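Local coordinates for PelD (Pseudomonas aeruginosa, PDB 4EU0), which binds cyclic-di-GMP and probably acts as its effector in pellicle formation, here as a C-terminal fragment with GAF and degenerate GGDEF domains, at residues 199-204 and 263-268; 215-220 and 225-230. All coordinates share one frame; numbering follows the deposited sequence.

Both contacts belong to the GGDEF-type domain in the C-terminal half of this fragment, and their centres lie about 10 Å apart. Contact 1 sets helix 198-207 against the start of strand 265-272; contact 2 is the hairpin of strands 214-219 and 225-231, which follows that helix in the chain and is nested inside the loop closed by contact 1. Strands 214-219 and 265-272 are the outermost strands of one four-stranded antiparallel sheet, so the contacts sample both of its margins. The helix bridges them, since Gln202 reaches Arg225 of the hairpin. Asp213, which binds cyclic-di-GMP, stands just before the hairpin, whereas contact 1 lies away from the dinucleotide.

Contact 1: 199-204 and 263-268; sequences EEVQRL and LGVRIR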
loop_
_atom_site.group_PDB
_atom_site.type_symbol
_atom_site.label_atom_id
_atom_site.label_comp_id
_atom_site.label_asym_id
_atom_site.label_seq_id
_atom_site.Cartn_x
_atom_site.Cartn_y
_atom_site.Cartn_z
ATOM N N GLU A 199 27.239 6.547 7.889
ATOM C CA GLU A 199 26.851 5.177 8.215
ATOM C C GLU A 199 25.996 5.109 9.481
ATOM O O GLU A 199 24.960 4.444 9.489
ATOM C CB GLU A 199 28.046 4.241 8.330
ATOM C CG GLU A 199 27.582 2.793 8.395
ATOM C CD GLU A 199 28.671 1.785 8.175
ATOM O OE1 GLU A 199 29.803 2.168 7.823
ATOM O OE2 GLU A 199 28.388 0.588 8.358
ATOM N N GLU A 200 26.430 5.776 10.551
ATOM C CA GLU A 200 25.671 5.693 11.802
ATOM C C GLU A 200 24.330 6.414 11.733
ATOM O O GLU A 200 23.354 5.961 12.333
ATOM C CB GLU A 200 26.496 6.152 13.004
ATOM C CG GLU A 200 27.610 5.175 13.354
ATOM C CD GLU A 200 27.088 3.821 13.765
ATOM O OE1 GLU A 200 26.156 3.763 14.597
ATOM O OE2 GLU A 200 27.630 2.803 13.276
ATOM N N VAL A 201 24.279 7.523 11.000
ATOM C CA VAL A 201 23.001 8.206 10.767
ATOM C C VAL A 201 22.058 7.272 10.003
ATOM O O VAL A 201 20.882 7.107 10.371
ATOM C CB VAL A 201 23.198 9.538 10.000
ATOM C CG1 VAL A 201 21.862 10.114 9.580
ATOM C CG2 VAL A 201 23.944 10.536 10.879
ATOM N N GLN A 202 22.577 6.629 8.962
ATOM C CA GLN A 202 21.750 5.710 8.174
ATOM C C GLN A 202 21.217 4.566 9.036
ATOM O O GLN A 202 20.038 4.203 8.939
ATOM C CB GLN A 202 22.512 5.158 6.974
ATOM C CG GLN A 202 21.611 4.434 5.967
ATOM C CD GLN A 202 22.397 3.888 4.794
ATOM O OE1 GLN A 202 23.022 4.644 4.048
ATOM N NE2 GLN A 202 22.367 2.571 4.624
ATOM N N ARG A 203 22.068 4.021 9.897
ATOM C CA ARG A 203 21.643 2.921 10.753
ATOM C C ARG A 203 20.532 3.350 11.701
ATOM O O ARG A 203 19.609 2.574 11.975
ATOM C CB ARG A 203 22.823 2.343 11.529
ATOM C CG ARG A 203 23.731 1.500 10.671
ATOM C CD ARG A 203 25.000 1.136 11.404
ATOM N NE ARG A 203 25.826 0.218 10.622
ATOM C CZ ARG A 203 25.692 -1.104 10.623
ATOM N NH1 ARG A 203 24.768 -1.689 11.379
ATOM N NH2 ARG A 203 26.494 -1.847 9.871
ATOM N N LEU A 204 20.625 4.581 12.209
ATOM C CA LEU A 204 19.574 5.104 13.079
ATOM C C LEU A 204 18.270 5.282 12.296
ATOM O O LEU A 204 17.195 4.937 12.774
ATOM C CB LEU A 204 20.021 6.413 13.759
ATOM C CG LEU A 204 19.139 6.906 14.912
ATOM C CD1 LEU A 204 19.262 6.003 16.129
ATOM C CD2 LEU A 204 19.493 8.343 15.282
ATOM N N LEU A 263 24.935 16.914 11.424
ATOM C CA LEU A 263 25.540 15.611 11.118
ATOM C C LEU A 263 25.612 15.400 9.600
ATOM O O LEU A 263 25.953 14.312 9.122
ATOM C CB LEU A 263 24.726 14.481 11.763
ATOM C CG LEU A 263 24.592 14.471 13.283
ATOM C CD1 LEU A 263 23.319 13.746 13.707
ATOM C CD2 LEU A 263 25.811 13.814 13.913
ATOM N N GLY A 264 25.268 16.439 8.845
ATOM C CA GLY A 264 25.299 16.371 7.383
ATOM C C GLY A 264 24.014 15.917 6.702
ATOM O O GLY A 264 24.009 15.679 5.499
ATOM N N VAL A 265 22.927 15.795 7.458
ATOM C CA VAL A 265 21.674 15.319 6.881
ATOM C C VAL A 265 20.965 16.475 6.173
ATOM O O VAL A 265 20.669 17.497 6.795
ATOM C CB VAL A 265 20.743 14.681 7.946
ATOM C CG1 VAL A 265 19.489 14.112 7.300
ATOM C CG2 VAL A 265 21.468 13.571 8.723
ATOM N N ARG A 266 20.720 16.306 4.875
ATOM C CA ARG A 266 19.888 17.229 4.089
ATOM C C ARG A 266 18.527 16.563 3.903
ATOM O O ARG A 266 18.448 15.482 3.325
ATOM C CB ARG A 266 20.517 17.500 2.716
ATOM C CG ARG A 266 21.682 18.486 2.711
ATOM C CD ARG A 266 21.670 19.329 1.430
ATOM N NE ARG A 266 20.338 19.881 1.175
ATOM C CZ ARG A 266 20.013 21.171 1.236
ATOM N NH1 ARG A 266 20.930 22.089 1.523
ATOM N NH2 ARG A 266 18.760 21.543 0.995
ATOM N N ILE A 267 17.466 17.183 4.421
ATOM C CA ILE A 267 16.112 16.612 4.329
ATOM C C ILE A 267 15.358 17.179 3.125
ATOM O O ILE A 267 15.290 18.389 2.942
ATOM C CB ILE A 267 15.271 16.918 5.599
ATOM C CG1 ILE A 267 15.989 16.439 6.865
ATOM C CG2 ILE A 267 13.866 16.296 5.496
ATOM C CD1 ILE A 267 15.537 17.197 8.120
ATOM N N ARG A 268 14.800 16.285 2.315
ATOM C CA ARG A 268 13.977 16.667 1.184
ATOM C C ARG A 268 12.677 15.907 1.323
ATOM O O ARG A 268 12.681 14.717 1.599
ATOM C CB ARG A 268 14.676 16.300 -0.134
ATOM C CG ARG A 268 16.005 17.023 -0.388
ATOM C CD ARG A 268 16.991 16.091 -1.140
ATOM N NE ARG A 268 18.319 16.680 -1.384
ATOM C CZ ARG A 268 18.514 17.794 -2.085
ATOM N NH1 ARG A 268 17.477 18.441 -2.584
ATOM N NH2 ARG A 268 19.738 18.275 -2.279
#
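Val201 on helix 198-207 and Leu263, just ahead of strand 265-272, have the nearest CA atoms of the two segments, yet these stand 7.8 Å apart, so side chains alone bridge the gap. Val201 does the work from the helix, and its two methyl groups divide the job. With chi1 at 171°, CG1 lies anti to the backbone N and meets Val265 CG2 at 3.6 Å, methyl against methyl. The other branch, CG2, turns to Leu263 and reaches its CB at 4.1 Å, a looser touch near the root of that side chain. Both partners slant across the valine rather than running alongside it. Between them Gly264 adopts phi 90° and psi 9°, a conformation that favours glycine, and the chain turns there into the strand. Leu192 of strand 185-192 and Phe250 of helix 236-253 also pack on Val201, while Phe190 touches Val265, so the valine pair is part of a larger apolar layer between helices and sheet. Polar groups of the helix look elsewhere: Glu200 forms a salt bridge with Arg253, and Arg203 NH2 meets Glu199 OE2 at 3.4 Å in a salt bridge whose hydrogen bonds are weak. What joins the helix to this edge strand is therefore aliphatic contact among three buried residues, held by shape and exclusion of water, with the helix's charged side chains paired elsewhere.

Contact 2: 215-220 and 225-230; sequences QLRLRN and RVLLVL
The guanidinium groups of Arg219 and Arg225 overlap at the turn end of the hairpin. One face of the Arg219 group carries the aliphatic CG of Arg225, 3.6 Å above its centre; one face of the Arg225 group receives Arg219 NH2, displaced toward the rim. The planes are 41° apart, so this is a tilted overlap, not a parallel stack. A bend at chi2 (-83°) folds Arg219 over its neighbour. Arg219 NH2 and Arg225 NH2 come within 3.4 Å, a like-charge approach that is probably eased by polar partners: Arg219 NH1 bonds to Gly223 O, Arg225 NH1 to Gln202 OE1, and Glu199 OE1 lies in a long, weak ion pair with Arg225 NH2.

Behind this pair the strands run antiparallel, their axes at 167°. Leu216 with Leu228 and Leu218 with Val226 are hydrogen-bonded pairs; Val226 N reaches Leu218 O at 2.8 Å, nearly straight at the hydrogen but from above the carbonyl plane. Leu227, on the same face as the arginines, splits its methyls: CD1 touches Arg217 CG at 3.6 Å, and CD2 lies 4.0 Å from Gln215 OE1. Gln215 runs beside Val229, CG to CG2 3.9 Å, and its NE2 bonds to Leu205 O. On the other face Leu216 CB meets Leu228 CB at 4.0 Å.

The hairpin probably corresponds to the one bearing the signature motif in active GGDEF cyclases, and it follows directly on the RxxD motif ending in Asp213, about 4 Å from Val229 between side chains. Gln215, Arg217 and Leu227 face helix 198-207, whereas Phe167 of helix 162-181 covers Leu216 and Leu228. Strand 225-231 continues the sheet by pairing with strand 185-192.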
loop_
_atom_site.group_PDB
_atom_site.type_symbol
_atom_site.label_atom_id
_atom_site.label_comp_id
_atom_site.label_asym_id
_atom_site.label_seq_id
_atom_site.Cartn_x
_atom_site.Cartn_y
_atom_site.Cartn_z
ATOM N N GLN A 215 11.587 1.697 3.229
ATOM C CA GLN A 215 12.801 2.452 2.972
ATOM C C GLN A 215 13.630 1.861 1.854
ATOM O O GLN A 215 13.603 0.650 1.617
ATOM C CB GLN A 215 13.669 2.496 4.234
ATOM C CG GLN A 215 12.963 3.011 5.462
ATOM C CD GLN A 215 13.894 3.044 6.649
ATOM O OE1 GLN A 215 14.913 2.352 6.656
ATOM N NE2 GLN A 215 13.563 3.854 7.646
ATOM N N LEU A 216 14.404 2.729 1.208
ATOM C CA LEU A 216 15.393 2.339 0.215
ATOM C C LEU A 216 16.734 2.978 0.548
ATOM O O LEU A 216 16.822 4.194 0.749
ATOM C CB LEU A 216 14.977 2.791 -1.188
ATOM C CG LEU A 216 14.374 1.853 -2.225
ATOM C CD1 LEU A 216 14.628 2.404 -3.630
ATOM C CD2 LEU A 216 14.926 0.437 -2.099
ATOM N N ARG A 217 17.774 2.151 0.598
ATOM C CA ARG A 217 19.134 2.614 0.862
ATOM C C ARG A 217 19.863 2.715 -0.471
ATOM O O ARG A 217 20.062 1.700 -1.157
ATOM C CB ARG A 217 19.859 1.640 1.798
ATOM C CG ARG A 217 19.069 1.290 3.063
ATOM C CD ARG A 217 19.513 -0.031 3.707
ATOM N NE ARG A 217 19.396 -1.176 2.798
ATOM C CZ ARG A 217 19.526 -2.451 3.161
ATOM N NH1 ARG A 217 19.756 -2.772 4.429
ATOM N NH2 ARG A 217 19.413 -3.413 2.252
ATOM N N LEU A 218 20.241 3.936 -0.843
ATOM C CA LEU A 218 20.816 4.193 -2.161
ATOM C C LEU A 218 22.057 5.063 -2.071
ATOM O O LEU A 218 22.330 5.672 -1.039
ATOM C CB LEU A 218 19.780 4.892 -3.059
ATOM C CG LEU A 218 18.453 4.177 -3.334
ATOM C CD1 LEU A 218 17.502 5.107 -4.045
ATOM C CD2 LEU A 218 18.669 2.906 -4.138
ATOM N N ARG A 219 22.816 5.096 -3.165
ATOM C CA ARG A 219 23.884 6.069 -3.341
ATOM C C ARG A 219 23.513 6.942 -4.530
ATOM O O ARG A 219 23.188 6.424 -5.590
ATOM C CB ARG A 219 25.222 5.366 -3.595
ATOM C CG ARG A 219 25.755 4.594 -2.393
ATOM C CD ARG A 219 26.501 5.522 -1.438
ATOM N NE ARG A 219 27.110 4.801 -0.319
ATOM C CZ ARG A 219 28.112 5.272 0.418
ATOM N NH1 ARG A 219 28.640 6.462 0.149
ATOM N NH2 ARG A 219 28.596 4.547 1.420
ATOM N N ASN A 220 23.552 8.260 -4.363
ATOM C CA ASN A 220 23.228 9.145 -5.486
ATOM C C ASN A 220 24.414 9.407 -6.425
ATOM O O ASN A 220 25.499 8.846 -6.237
ATOM C CB ASN A 220 22.549 10.444 -5.013
ATOM C CG ASN A 220 23.502 11.432 -4.347
ATOM O OD1 ASN A 220 24.725 11.247 -4.311
ATOM N ND2 ASN A 220 22.931 12.503 -3.808
ATOM N N ARG A 225 25.228 8.729 0.464
ATOM C CA ARG A 225 24.139 7.891 0.952
ATOM C C ARG A 225 22.850 8.695 0.896
ATOM O O ARG A 225 22.801 9.848 1.333
ATOM C CB ARG A 225 24.398 7.457 2.395
ATOM C CG ARG A 225 25.661 6.652 2.609
ATOM C CD ARG A 225 25.895 6.439 4.111
ATOM N NE ARG A 225 27.064 5.593 4.378
ATOM C CZ ARG A 225 27.042 4.264 4.408
ATOM N NH1 ARG A 225 25.913 3.601 4.178
ATOM N NH2 ARG A 225 28.156 3.582 4.664
ATOM N N VAL A 226 21.809 8.084 0.342
ATOM C CA VAL A 226 20.471 8.658 0.388
ATOM C C VAL A 226 19.566 7.567 0.917
ATOM O O VAL A 226 19.552 6.461 0.365
ATOM C CB VAL A 226 19.959 9.087 -1.005
ATOM C CG1 VAL A 226 18.479 9.476 -0.938
ATOM C CG2 VAL A 226 20.805 10.226 -1.585
ATOM N N LEU A 227 18.845 7.870 1.996
ATOM C CA LEU A 227 17.818 6.970 2.488
ATOM C C LEU A 227 16.450 7.527 2.146
ATOM O O LEU A 227 16.058 8.591 2.634
ATOM C CB LEU A 227 17.944 6.739 3.987
ATOM C CG LEU A 227 16.942 5.690 4.492
ATOM C CD1 LEU A 227 17.354 4.269 4.078
ATOM C CD2 LEU A 227 16.845 5.760 5.968
ATOM N N LEU A 228 15.736 6.807 1.288
ATOM C CA LEU A 228 14.374 7.163 0.937
ATOM C C LEU A 228 13.436 6.488 1.913
ATOM O O LEU A 228 13.596 5.302 2.222
ATOM C CB LEU A 228 14.070 6.638 -0.456
ATOM C CG LEU A 228 13.217 7.386 -1.460
ATOM C CD1 LEU A 228 13.307 8.915 -1.343
ATOM C CD2 LEU A 228 13.676 6.870 -2.839
ATOM N N VAL A 229 12.462 7.233 2.410
ATOM C CA VAL A 229 11.428 6.655 3.267
ATOM C C VAL A 229 10.061 7.065 2.753
ATOM O O VAL A 229 9.765 8.248 2.659
ATOM C CB VAL A 229 11.543 7.100 4.752
ATOM C CG1 VAL A 229 10.553 6.310 5.603
ATOM C CG2 VAL A 229 12.964 6.905 5.276
ATOM N N LEU A 230 9.229 6.074 2.445
ATOM C CA LEU A 230 7.833 6.331 2.101
ATOM C C LEU A 230 6.947 6.100 3.327
ATOM O O LEU A 230 7.061 5.086 4.020
ATOM C CB LEU A 230 7.386 5.417 0.951
ATOM C CG LEU A 230 5.898 5.493 0.579
ATOM C CD1 LEU A 230 5.568 6.790 -0.170
ATOM C CD2 LEU A 230 5.476 4.271 -0.245
#